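PDB 2VAP: CELL division protein FTSZ homolog 1 from Methanocaldococcus jannaschii, which binds guanine nucleotide and, as a tubulin-like GTPase, probably polymerises into the contractile Z ring that marks the division site and recruits other division proteins. Local coordinates for residues T41-G46 / K65-N70; A48-I53 / Q74-T79; V277-A282 / S308-P313; G284-V289 / V336-Q341. One frame throughout, in Å; residues are numbered along the deposited sequence.

Contact 1 (T41-G46 / K65-N70); sequences TVVGCG and KTVAIN. With GDP (guanosine-5'-diphosphate), chain B.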
# COMPACT_ATOMS: atom_id res chain seq x y z
N THR A 41 -4.06 -10.30 4.05
CA THR A 41 -4.82 -9.50 5.00
C THR A 41 -4.33 -8.05 4.96
O THR A 41 -3.12 -7.79 4.96
CB THR A 41 -4.71 -10.08 6.43
OG1 THR A 41 -5.13 -11.45 6.43
CG2 THR A 41 -5.58 -9.29 7.41
N VAL A 42 -5.27 -7.12 4.92
CA VAL A 42 -4.96 -5.69 4.98
C VAL A 42 -5.40 -5.15 6.34
O VAL A 42 -6.57 -5.27 6.72
CB VAL A 42 -5.65 -4.89 3.84
CG1 VAL A 42 -5.25 -3.42 3.88
CG2 VAL A 42 -5.32 -5.50 2.48
N VAL A 43 -4.45 -4.56 7.07
CA VAL A 43 -4.72 -4.00 8.40
C VAL A 43 -4.61 -2.48 8.38
O VAL A 43 -3.54 -1.93 8.09
CB VAL A 43 -3.77 -4.59 9.48
CG1 VAL A 43 -4.15 -4.07 10.87
CG2 VAL A 43 -3.80 -6.11 9.46
N GLY A 44 -5.71 -1.81 8.68
CA GLY A 44 -5.75 -0.35 8.75
C GLY A 44 -5.77 0.14 10.18
O GLY A 44 -6.65 -0.25 10.96
N CYS A 45 -4.82 1.00 10.52
CA CYS A 45 -4.62 1.45 11.90
C CYS A 45 -4.94 2.93 12.08
O CYS A 45 -4.46 3.77 11.32
CB CYS A 45 -3.17 1.18 12.33
SG CYS A 45 -2.57 -0.49 11.97
N GLY A 46 -5.76 3.24 13.08
CA GLY A 46 -6.11 4.62 13.40
C GLY A 46 -7.19 5.19 12.50
O GLY A 46 -7.78 4.48 11.69
N LYS A 65 -8.60 -10.17 3.13
CA LYS A 65 -9.32 -9.93 4.38
C LYS A 65 -9.00 -8.52 4.86
O LYS A 65 -7.85 -8.09 4.81
CB LYS A 65 -8.89 -10.96 5.44
CG LYS A 65 -9.64 -10.87 6.76
CD LYS A 65 -9.07 -11.86 7.76
CE LYS A 65 -9.78 -11.78 9.10
NZ LYS A 65 -9.25 -12.79 10.06
N THR A 66 -10.02 -7.80 5.32
CA THR A 66 -9.84 -6.44 5.84
C THR A 66 -9.98 -6.40 7.36
O THR A 66 -10.98 -6.87 7.91
CB THR A 66 -10.81 -5.43 5.20
OG1 THR A 66 -12.15 -5.93 5.25
CG2 THR A 66 -10.42 -5.15 3.75
N VAL A 67 -8.96 -5.86 8.02
CA VAL A 67 -8.96 -5.71 9.47
C VAL A 67 -8.76 -4.24 9.84
O VAL A 67 -7.83 -3.59 9.36
CB VAL A 67 -7.86 -6.59 10.14
CG1 VAL A 67 -7.82 -6.37 11.65
CG2 VAL A 67 -8.08 -8.06 9.83
N ALA A 68 -9.65 -3.72 10.67
CA ALA A 68 -9.54 -2.35 11.17
C ALA A 68 -9.23 -2.37 12.66
O ALA A 68 -9.92 -3.04 13.43
CB ALA A 68 -10.82 -1.57 10.90
N ILE A 69 -8.18 -1.65 13.05
CA ILE A 69 -7.84 -1.51 14.46
C ILE A 69 -7.78 -0.04 14.87
O ILE A 69 -7.36 0.82 14.09
CB ILE A 69 -6.52 -2.26 14.85
CG1 ILE A 69 -5.28 -1.53 14.33
CG2 ILE A 69 -6.56 -3.72 14.38
CD1 ILE A 69 -4.00 -1.89 15.07
N ASN A 70 -8.23 0.24 16.09
CA ASN A 70 -8.25 1.60 16.61
C ASN A 70 -8.36 1.62 18.12
O ASN A 70 -8.88 0.68 18.73
CB ASN A 70 -9.42 2.39 16.00
CG ASN A 70 -9.13 3.88 15.86
OD1 ASN A 70 -8.44 4.48 16.68
ND2 ASN A 70 -9.65 4.48 14.80
PB GDP B . -4.65 8.56 14.53
O1B GDP B . -4.24 8.96 15.93
O2B GDP B . -6.07 8.05 14.55
O3B GDP B . -3.72 7.48 14.04
O3A GDP B . -4.53 9.87 13.60
PA GDP B . -5.25 10.02 12.16
O1A GDP B . -5.32 8.71 11.42
O2A GDP B . -6.61 10.66 12.30
O5' GDP B . -4.26 11.03 11.40
C5' GDP B . -2.88 10.69 11.23
C4' GDP B . -2.38 11.29 9.92
O4' GDP B . -3.17 10.81 8.83
C3' GDP B . -2.51 12.80 9.91
O3' GDP B . -1.30 13.43 10.35
C2' GDP B . -2.85 13.13 8.48
O2' GDP B . -1.67 13.37 7.72
C1' GDP B . -3.51 11.87 7.94
N9 GDP B . -5.00 12.01 7.86
C8 GDP B . -5.83 12.58 8.76
N7 GDP B . -7.12 12.51 8.35
C5 GDP B . -7.13 11.88 7.16
C6 GDP B . -8.15 11.47 6.17
O6 GDP B . -9.36 11.71 6.35
N1 GDP B . -7.73 10.83 5.06
C2 GDP B . -6.43 10.55 4.83
N2 GDP B . -6.08 9.90 3.69
N3 GDP B . -5.45 10.90 5.70
C4 GDP B . -5.73 11.55 6.85
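Cys45 and Ile69 meet through two first torsions: SG of Cys45 stands anti to its carbonyl carbon (chi1 -49°), while CG1 of Ile69 sits between its backbone N and carbonyl carbon (chi1 74°). That puts Cys45 SG 3.7 Å from Ile69 CG1, and Ile69 CD1 lies just as near the sulfur. The strands carrying them are the two parallel strands of a beta-alpha-beta crossover in the tubulin/FtsZ GTPase domain, strand 40-45 and strand 64-70, joined by helix 46-59. Five backbone bonds zip them together, from Val42 N to Lys65 O (2.8 Å) down to the longer Gly46 N to Ile69 O (3.1 Å). On the face of Cys45 and Ile69, Val43 and Val67 lie side by side, with Val43 CG2 4.1 Å from Val67 CB; Thr41 CG2 adds a contact to Val67 CG2 at 3.7 Å. At the C-terminal end Asn70 lays its amide against the Gly46 peptide, ND2 being 3.4 Å from Gly46 C, and its OD1 accepts a bond from Asp72 N. An alanine here would probably leave Asp72 N without that acceptor and open a gap beside the Gly46 peptide, close to the nucleotide. Gly46 has room for no side chain, since a CB would run into O3B of GDP; as it is, Gly46 CA approaches GDP O2B to 3.6 Å.

Contact 2 (A48-I53 / Q74-T79); sequences AGNNTI and QQLIRT. With GDP (guanosine-5'-diphosphate), chain B.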
# COMPACT_ATOMS: atom_id res chain seq x y z
N ALA A 48 -7.27 7.49 9.83
CA ALA A 48 -7.03 7.42 8.39
C ALA A 48 -6.99 5.99 7.87
O ALA A 48 -7.54 5.69 6.81
CB ALA A 48 -5.75 8.16 8.03
N GLY A 49 -6.34 5.10 8.62
CA GLY A 49 -6.27 3.68 8.29
C GLY A 49 -7.64 3.01 8.25
O GLY A 49 -7.91 2.21 7.35
N ASN A 50 -8.49 3.35 9.22
CA ASN A 50 -9.86 2.84 9.26
C ASN A 50 -10.68 3.33 8.06
O ASN A 50 -11.43 2.56 7.47
CB ASN A 50 -10.55 3.24 10.56
CG ASN A 50 -10.10 2.41 11.75
OD1 ASN A 50 -9.11 1.67 11.68
ND2 ASN A 50 -10.81 2.55 12.86
N ASN A 51 -10.51 4.60 7.72
CA ASN A 51 -11.16 5.20 6.55
C ASN A 51 -10.76 4.48 5.26
O ASN A 51 -11.60 4.24 4.39
CB ASN A 51 -10.83 6.69 6.45
CG ASN A 51 -11.69 7.42 5.43
OD1 ASN A 51 -12.91 7.32 5.44
ND2 ASN A 51 -11.04 8.16 4.54
N THR A 52 -9.48 4.13 5.16
CA THR A 52 -8.96 3.36 4.03
C THR A 52 -9.63 1.98 3.95
O THR A 52 -10.08 1.56 2.88
CB THR A 52 -7.42 3.21 4.10
OG1 THR A 52 -6.82 4.52 4.11
CG2 THR A 52 -6.88 2.43 2.90
N ILE A 53 -9.71 1.29 5.10
CA ILE A 53 -10.35 -0.03 5.18
C ILE A 53 -11.82 0.01 4.75
O ILE A 53 -12.27 -0.84 3.98
CB ILE A 53 -10.21 -0.65 6.60
CG1 ILE A 53 -8.74 -1.00 6.90
CG2 ILE A 53 -11.11 -1.88 6.76
CD1 ILE A 53 -8.15 -2.14 6.06
N GLN A 74 -15.41 5.25 18.69
CA GLN A 74 -16.34 6.00 17.84
C GLN A 74 -15.97 5.86 16.37
O GLN A 74 -16.84 5.64 15.52
CB GLN A 74 -16.39 7.48 18.24
CG GLN A 74 -16.52 7.75 19.74
CD GLN A 74 -17.73 7.08 20.37
OE1 GLN A 74 -17.62 6.46 21.43
NE2 GLN A 74 -18.88 7.19 19.72
N GLN A 75 -14.67 5.97 16.08
CA GLN A 75 -14.16 5.80 14.73
C GLN A 75 -14.26 4.34 14.26
O GLN A 75 -14.60 4.08 13.10
CB GLN A 75 -12.70 6.28 14.63
CG GLN A 75 -12.52 7.78 14.89
CD GLN A 75 -11.08 8.26 14.71
OE1 GLN A 75 -10.84 9.42 14.39
NE2 GLN A 75 -10.12 7.36 14.92
N LEU A 76 -13.98 3.41 15.16
CA LEU A 76 -13.96 1.98 14.83
C LEU A 76 -15.33 1.41 14.47
O LEU A 76 -15.45 0.61 13.54
CB LEU A 76 -13.31 1.16 15.96
CG LEU A 76 -13.05 -0.32 15.67
CD1 LEU A 76 -11.93 -0.51 14.64
CD2 LEU A 76 -12.72 -1.06 16.95
N ILE A 77 -16.36 1.80 15.21
CA ILE A 77 -17.70 1.24 15.02
C ILE A 77 -18.37 1.66 13.70
O ILE A 77 -19.14 0.89 13.12
CB ILE A 77 -18.61 1.46 16.27
CG1 ILE A 77 -18.70 0.17 17.10
CG2 ILE A 77 -20.02 1.91 15.89
CD1 ILE A 77 -17.37 -0.32 17.67
N ARG A 78 -18.05 2.86 13.21
CA ARG A 78 -18.58 3.32 11.92
C ARG A 78 -17.75 2.82 10.72
O ARG A 78 -18.13 3.04 9.56
CB ARG A 78 -18.76 4.84 11.88
CG ARG A 78 -17.55 5.66 12.28
CD ARG A 78 -17.83 7.15 12.09
NE ARG A 78 -16.99 7.98 12.95
CZ ARG A 78 -17.39 8.52 14.11
NH1 ARG A 78 -18.62 8.32 14.56
NH2 ARG A 78 -16.55 9.26 14.81
N THR A 79 -16.63 2.16 11.01
CA THR A 79 -15.79 1.55 9.98
C THR A 79 -16.42 0.26 9.46
O THR A 79 -17.05 -0.48 10.22
CB THR A 79 -14.37 1.26 10.55
OG1 THR A 79 -13.79 2.47 11.04
CG2 THR A 79 -13.45 0.66 9.48
PB GDP B . -4.65 8.56 14.53
O1B GDP B . -4.24 8.96 15.93
O2B GDP B . -6.07 8.05 14.55
O3B GDP B . -3.72 7.48 14.04
O3A GDP B . -4.53 9.87 13.60
PA GDP B . -5.25 10.02 12.16
O1A GDP B . -5.32 8.71 11.42
O2A GDP B . -6.61 10.66 12.30
O5' GDP B . -4.26 11.03 11.40
C5' GDP B . -2.88 10.69 11.23
C4' GDP B . -2.38 11.29 9.92
O4' GDP B . -3.17 10.81 8.83
C3' GDP B . -2.51 12.80 9.91
O3' GDP B . -1.30 13.43 10.35
C2' GDP B . -2.85 13.13 8.48
O2' GDP B . -1.67 13.37 7.72
C1' GDP B . -3.51 11.87 7.94
N9 GDP B . -5.00 12.01 7.86
C8 GDP B . -5.83 12.58 8.76
N7 GDP B . -7.12 12.51 8.35
C5 GDP B . -7.13 11.88 7.16
C6 GDP B . -8.15 11.47 6.17
O6 GDP B . -9.36 11.71 6.35
N1 GDP B . -7.73 10.83 5.06
C2 GDP B . -6.43 10.55 4.83
N2 GDP B . -6.08 9.90 3.69
N3 GDP B . -5.45 10.90 5.70
C4 GDP B . -5.73 11.55 6.85
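Asn50 and Thr79 join the start of the nucleotide-binding helix 46-59 to the turn that follows the short helix 73-77, within the GTPase domain. Gly49, just before Asn50, would be the last glycine of a Rossmann-type GxGxxG pattern running out of strand 40-45. The two side chains cross at about a right angle. Thr79 reaches Asn50 with both branches: OG1 lies 3.4 Å from Asn50 CB, and CG2, anti to its own backbone N, comes 3.4 Å from the backbone O of Asn50. The hydroxyl is held from within its own segment, because Thr79 OG1 donates to Gln75 O at 2.7 Å, from 29° outside the plane of that carbonyl. This fixes the rotation of the side chain and keeps the oxygen turned to Asn50. Leu76 brings its CD1 methyl obliquely to the amide end of Asn50, and one turn along helix 46-59 Ile53 CG2 touches Thr79 CG2 more loosely, at 4.4 Å. Ala68 of strand 64-70 underlies Asn50, Leu76 and Thr79. At the nucleotide end of the helix, the Ala48 N-H points almost straight (177°) at the alpha-phosphate, with N 2.8 Å from GDP O1A.

Contact 3 (V277-A282 / S308-P313); sequences VDIDGA and SSRLDP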
# COMPACT_ATOMS: atom_id res chain seq x y z
N VAL A 277 12.02 10.79 -5.19
CA VAL A 277 13.35 10.18 -5.12
C VAL A 277 13.97 10.12 -6.52
O VAL A 277 13.25 10.14 -7.52
CB VAL A 277 13.29 8.75 -4.48
CG1 VAL A 277 12.53 7.77 -5.38
CG2 VAL A 277 14.69 8.23 -4.16
N ASP A 278 15.30 10.07 -6.58
CA ASP A 278 16.00 9.76 -7.81
C ASP A 278 15.77 8.28 -8.12
O ASP A 278 16.27 7.40 -7.42
CB ASP A 278 17.50 10.06 -7.67
CG ASP A 278 18.27 9.92 -8.98
OD1 ASP A 278 17.64 9.79 -10.05
OD2 ASP A 278 19.51 9.96 -8.94
N ILE A 279 14.99 8.02 -9.17
CA ILE A 279 14.57 6.66 -9.52
C ILE A 279 15.69 5.79 -10.11
O ILE A 279 15.48 4.61 -10.39
CB ILE A 279 13.31 6.64 -10.44
CG1 ILE A 279 13.54 7.49 -11.70
CG2 ILE A 279 12.08 7.11 -9.67
CD1 ILE A 279 12.46 7.34 -12.76
N ASP A 280 16.87 6.39 -10.29
CA ASP A 280 18.05 5.66 -10.75
C ASP A 280 18.61 4.74 -9.66
O ASP A 280 19.32 3.78 -9.96
CB ASP A 280 19.14 6.64 -11.21
CG ASP A 280 18.74 7.41 -12.46
OD1 ASP A 280 18.99 8.63 -12.51
OD2 ASP A 280 18.17 6.80 -13.40
N GLY A 281 18.27 5.03 -8.41
CA GLY A 281 18.71 4.23 -7.27
C GLY A 281 17.83 3.02 -6.99
O GLY A 281 18.06 2.29 -6.02
N ALA A 282 16.82 2.82 -7.83
CA ALA A 282 15.88 1.70 -7.70
C ALA A 282 16.52 0.37 -8.09
O ALA A 282 17.27 0.29 -9.06
CB ALA A 282 14.65 1.95 -8.53
N SER A 308 11.29 -0.07 -17.84
CA SER A 308 12.55 -0.81 -17.87
C SER A 308 13.71 0.01 -18.45
O SER A 308 14.83 -0.07 -17.95
CB SER A 308 12.38 -2.12 -18.65
OG SER A 308 13.55 -2.92 -18.56
N SER A 309 13.42 0.78 -19.49
CA SER A 309 14.43 1.63 -20.13
C SER A 309 14.84 2.80 -19.24
O SER A 309 16.00 3.23 -19.27
CB SER A 309 13.91 2.16 -21.48
OG SER A 309 12.74 2.94 -21.31
N ARG A 310 13.90 3.30 -18.45
CA ARG A 310 14.14 4.43 -17.55
C ARG A 310 14.93 4.01 -16.30
O ARG A 310 15.81 4.74 -15.84
CB ARG A 310 12.81 5.10 -17.17
CG ARG A 310 12.93 6.32 -16.25
CD ARG A 310 13.73 7.46 -16.89
NE ARG A 310 13.98 8.55 -15.94
CZ ARG A 310 15.01 8.60 -15.11
NH1 ARG A 310 15.91 7.62 -15.07
NH2 ARG A 310 15.14 9.64 -14.29
N LEU A 311 14.61 2.84 -15.77
CA LEU A 311 15.27 2.32 -14.57
C LEU A 311 16.63 1.70 -14.88
O LEU A 311 17.01 1.55 -16.05
CB LEU A 311 14.38 1.30 -13.85
CG LEU A 311 13.05 1.73 -13.24
CD1 LEU A 311 12.38 0.52 -12.60
CD2 LEU A 311 13.22 2.84 -12.21
N ASP A 312 17.36 1.34 -13.82
CA ASP A 312 18.62 0.62 -13.93
C ASP A 312 18.38 -0.74 -14.60
O ASP A 312 17.44 -1.44 -14.24
CB ASP A 312 19.23 0.44 -12.54
CG ASP A 312 20.69 -0.00 -12.58
OD1 ASP A 312 20.95 -1.19 -12.85
OD2 ASP A 312 21.57 0.84 -12.33
N PRO A 313 19.22 -1.10 -15.59
CA PRO A 313 19.06 -2.35 -16.34
C PRO A 313 19.08 -3.62 -15.48
O PRO A 313 18.58 -4.66 -15.91
CB PRO A 313 20.26 -2.35 -17.30
CG PRO A 313 21.23 -1.37 -16.72
CD PRO A 313 20.38 -0.33 -16.07
O HOH W 1 16.66 2.30 -11.22
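Ile279 and Asp280 hold the Arg310 guanidinium from two directions, one over a face and the other at the edge. Ile279 CD1 stands 3.6 Å above the guanidinium plane, over its centre, and the same methyl touches Arg310 CG. Asp280 comes in at the edge: its OD2 lies close to the guanidinium plane and takes a salt-bridge hydrogen bond from Arg310 NH1 at 2.9 Å. The bond uses the syn side of the oxygen but leaves the carboxylate plane by 31°, the two flat groups being turned 48° apart. The arginine chain bends at chi2 (62°), which turns CD aside from the extended course, and the Ile279 and Arg310 side chains cross at about a right angle. An alanine in place of Asp280 would probably leave NH1 without this carboxylate and the guanidinium freer to swing off Ile279. Asp280 OD1 also lies 3.0 Å from Asp278 OD1, a like-charged approach that the nearby arginines, Arg343 bound to Asp278 among them, would tend to offset. Beside this pair, Leu311 CD2 meets Ile279 O at 3.4 Å and, on the same side, Ala282 CB at 4.0 Å. One water ties the backbones, donating to Ile279 O and Ala282 O and accepting from Asp312 N (2.9 Å). The contact is structural packing in the C-terminal FtsZ domain, remote from the nucleotide. It fastens the end of helix 297-310 to the loop leading into strand 284-291, with Leu270 of helix 261-270 against Ile279 and Arg310, and Ile337 of strand 331-338 against Ala282 and Leu311.

Contact 4 (G284-V289 / V336-Q341); sequences GALIHV and VITGVQ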
# COMPACT_ATOMS: atom_id res chain seq x y z
N GLY A 284 14.32 -2.48 -7.89
CA GLY A 284 13.15 -3.28 -8.26
C GLY A 284 11.92 -2.43 -8.52
O GLY A 284 11.89 -1.24 -8.20
N ALA A 285 10.90 -3.05 -9.12
CA ALA A 285 9.65 -2.36 -9.43
C ALA A 285 8.48 -3.32 -9.59
O ALA A 285 8.64 -4.43 -10.10
CB ALA A 285 9.81 -1.51 -10.69
N LEU A 286 7.31 -2.87 -9.15
CA LEU A 286 6.05 -3.54 -9.45
C LEU A 286 5.22 -2.62 -10.34
O LEU A 286 5.10 -1.42 -10.06
CB LEU A 286 5.28 -3.90 -8.18
CG LEU A 286 5.92 -4.87 -7.18
CD1 LEU A 286 6.71 -4.13 -6.11
CD2 LEU A 286 4.86 -5.74 -6.54
N ILE A 287 4.67 -3.17 -11.41
CA ILE A 287 3.86 -2.40 -12.36
C ILE A 287 2.48 -3.03 -12.50
O ILE A 287 2.36 -4.20 -12.86
CB ILE A 287 4.52 -2.31 -13.76
CG1 ILE A 287 5.96 -1.81 -13.67
CG2 ILE A 287 3.69 -1.42 -14.69
CD1 ILE A 287 6.74 -1.91 -14.97
N HIS A 288 1.45 -2.26 -12.19
CA HIS A 288 0.08 -2.69 -12.42
C HIS A 288 -0.56 -1.80 -13.49
O HIS A 288 -0.82 -0.62 -13.25
CB HIS A 288 -0.74 -2.65 -11.13
CG HIS A 288 -2.05 -3.38 -11.22
ND1 HIS A 288 -2.74 -3.79 -10.10
CD2 HIS A 288 -2.79 -3.77 -12.28
CE1 HIS A 288 -3.85 -4.40 -10.47
NE2 HIS A 288 -3.90 -4.41 -11.79
N VAL A 289 -0.80 -2.38 -14.66
CA VAL A 289 -1.47 -1.69 -15.75
C VAL A 289 -2.97 -1.98 -15.68
O VAL A 289 -3.38 -3.14 -15.66
CB VAL A 289 -0.91 -2.10 -17.14
CG1 VAL A 289 -1.52 -1.26 -18.25
CG2 VAL A 289 0.62 -1.99 -17.16
N VAL A 336 5.26 0.97 -8.47
CA VAL A 336 5.85 0.91 -7.13
C VAL A 336 7.33 0.59 -7.27
O VAL A 336 7.71 -0.52 -7.65
CB VAL A 336 5.14 -0.12 -6.22
CG1 VAL A 336 5.78 -0.15 -4.83
CG2 VAL A 336 3.65 0.18 -6.10
N ILE A 337 8.16 1.58 -6.96
CA ILE A 337 9.61 1.49 -7.12
C ILE A 337 10.25 1.13 -5.78
O ILE A 337 10.03 1.82 -4.78
CB ILE A 337 10.18 2.83 -7.66
CG1 ILE A 337 9.63 3.14 -9.07
CG2 ILE A 337 11.70 2.85 -7.63
CD1 ILE A 337 10.10 2.20 -10.16
N THR A 338 11.05 0.07 -5.77
CA THR A 338 11.63 -0.45 -4.52
C THR A 338 13.15 -0.28 -4.44
O THR A 338 13.82 -0.07 -5.45
CB THR A 338 11.28 -1.95 -4.30
OG1 THR A 338 11.87 -2.74 -5.33
CG2 THR A 338 9.77 -2.16 -4.29
N GLY A 339 13.68 -0.38 -3.22
CA GLY A 339 15.12 -0.31 -2.97
C GLY A 339 15.72 1.08 -3.09
O GLY A 339 16.89 1.21 -3.46
N VAL A 340 14.94 2.10 -2.77
CA VAL A 340 15.38 3.49 -2.92
C VAL A 340 15.97 4.11 -1.64
O VAL A 340 16.24 5.31 -1.60
CB VAL A 340 14.26 4.42 -3.49
CG1 VAL A 340 13.88 4.00 -4.90
CG2 VAL A 340 13.04 4.46 -2.57
N GLN A 341 16.18 3.28 -0.62
CA GLN A 341 16.71 3.75 0.67
C GLN A 341 18.13 4.32 0.58
O GLN A 341 18.53 5.12 1.43
CB GLN A 341 16.64 2.65 1.74
CG GLN A 341 17.45 1.38 1.45
CD GLN A 341 16.65 0.32 0.72
OE1 GLN A 341 15.58 0.58 0.18
NE2 GLN A 341 17.18 -0.90 0.69
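Leu286, Val336 and Gly284 give up the most surface where strand 284-291 pairs antiparallel with strand 331-338 in the C-terminal domain sheet. Leu286 and Val336 form a hydrogen-bonded pair: Leu286 N donates to Val336 O at 2.8 Å and Val336 N to Leu286 O at 2.9 Å, both within the carbonyl planes. Their side chains rise on one face with CB atoms 4.3 Å apart, and Leu286 CD1 goes on to meet Thr338 CG2 at 4.1 Å, the two side chains crossing at about a right angle. Gly284 pairs less evenly with Thr338. Thr338 N reaches Gly284 O at 2.9 Å from well above the carbonyl plane, while the return bond from Gly284 N to Thr338 O is weak. Thr338 OG1, set between its backbone N and carbonyl carbon (chi1 64°), lies where a side chain on Gly284 would have to go. On the other face Ala285 CB touches Ile337 CD1 at 3.8 Å. Strand 316-323 bonds to the far edge of strand 284-291 through Ala285 and Ile287. Leu222 and Leu225 of helix 204-227 pack under Leu286, with Leu222 also under Val336, while Leu311, just past helix 297-310, lies over Ala285 and Ile337.

Overall arrangement
From the N terminus, residues 41-46 open contact 1 and 48-53 open contact 2; the chain returns at 65-70 to close the first and at 74-79 to close the second, so the two loops cross. Both touch GDP, and their centres are about 9 Å apart, with Asn50 meeting the strands of contact 1. Later, 277-282 opens contact 3 and 284-289 opens contact 4, which close in that order at 308-313 and 336-341, crossing again. These two touch through Ala282 and Leu311 on Ile337. The first pair ties strands 40-45 and 64-70 to helices 46-59 and 73-77 in the GTPase domain, the second strands 284-291 and 331-338 to the end of helix 297-310 in the C-terminal domain.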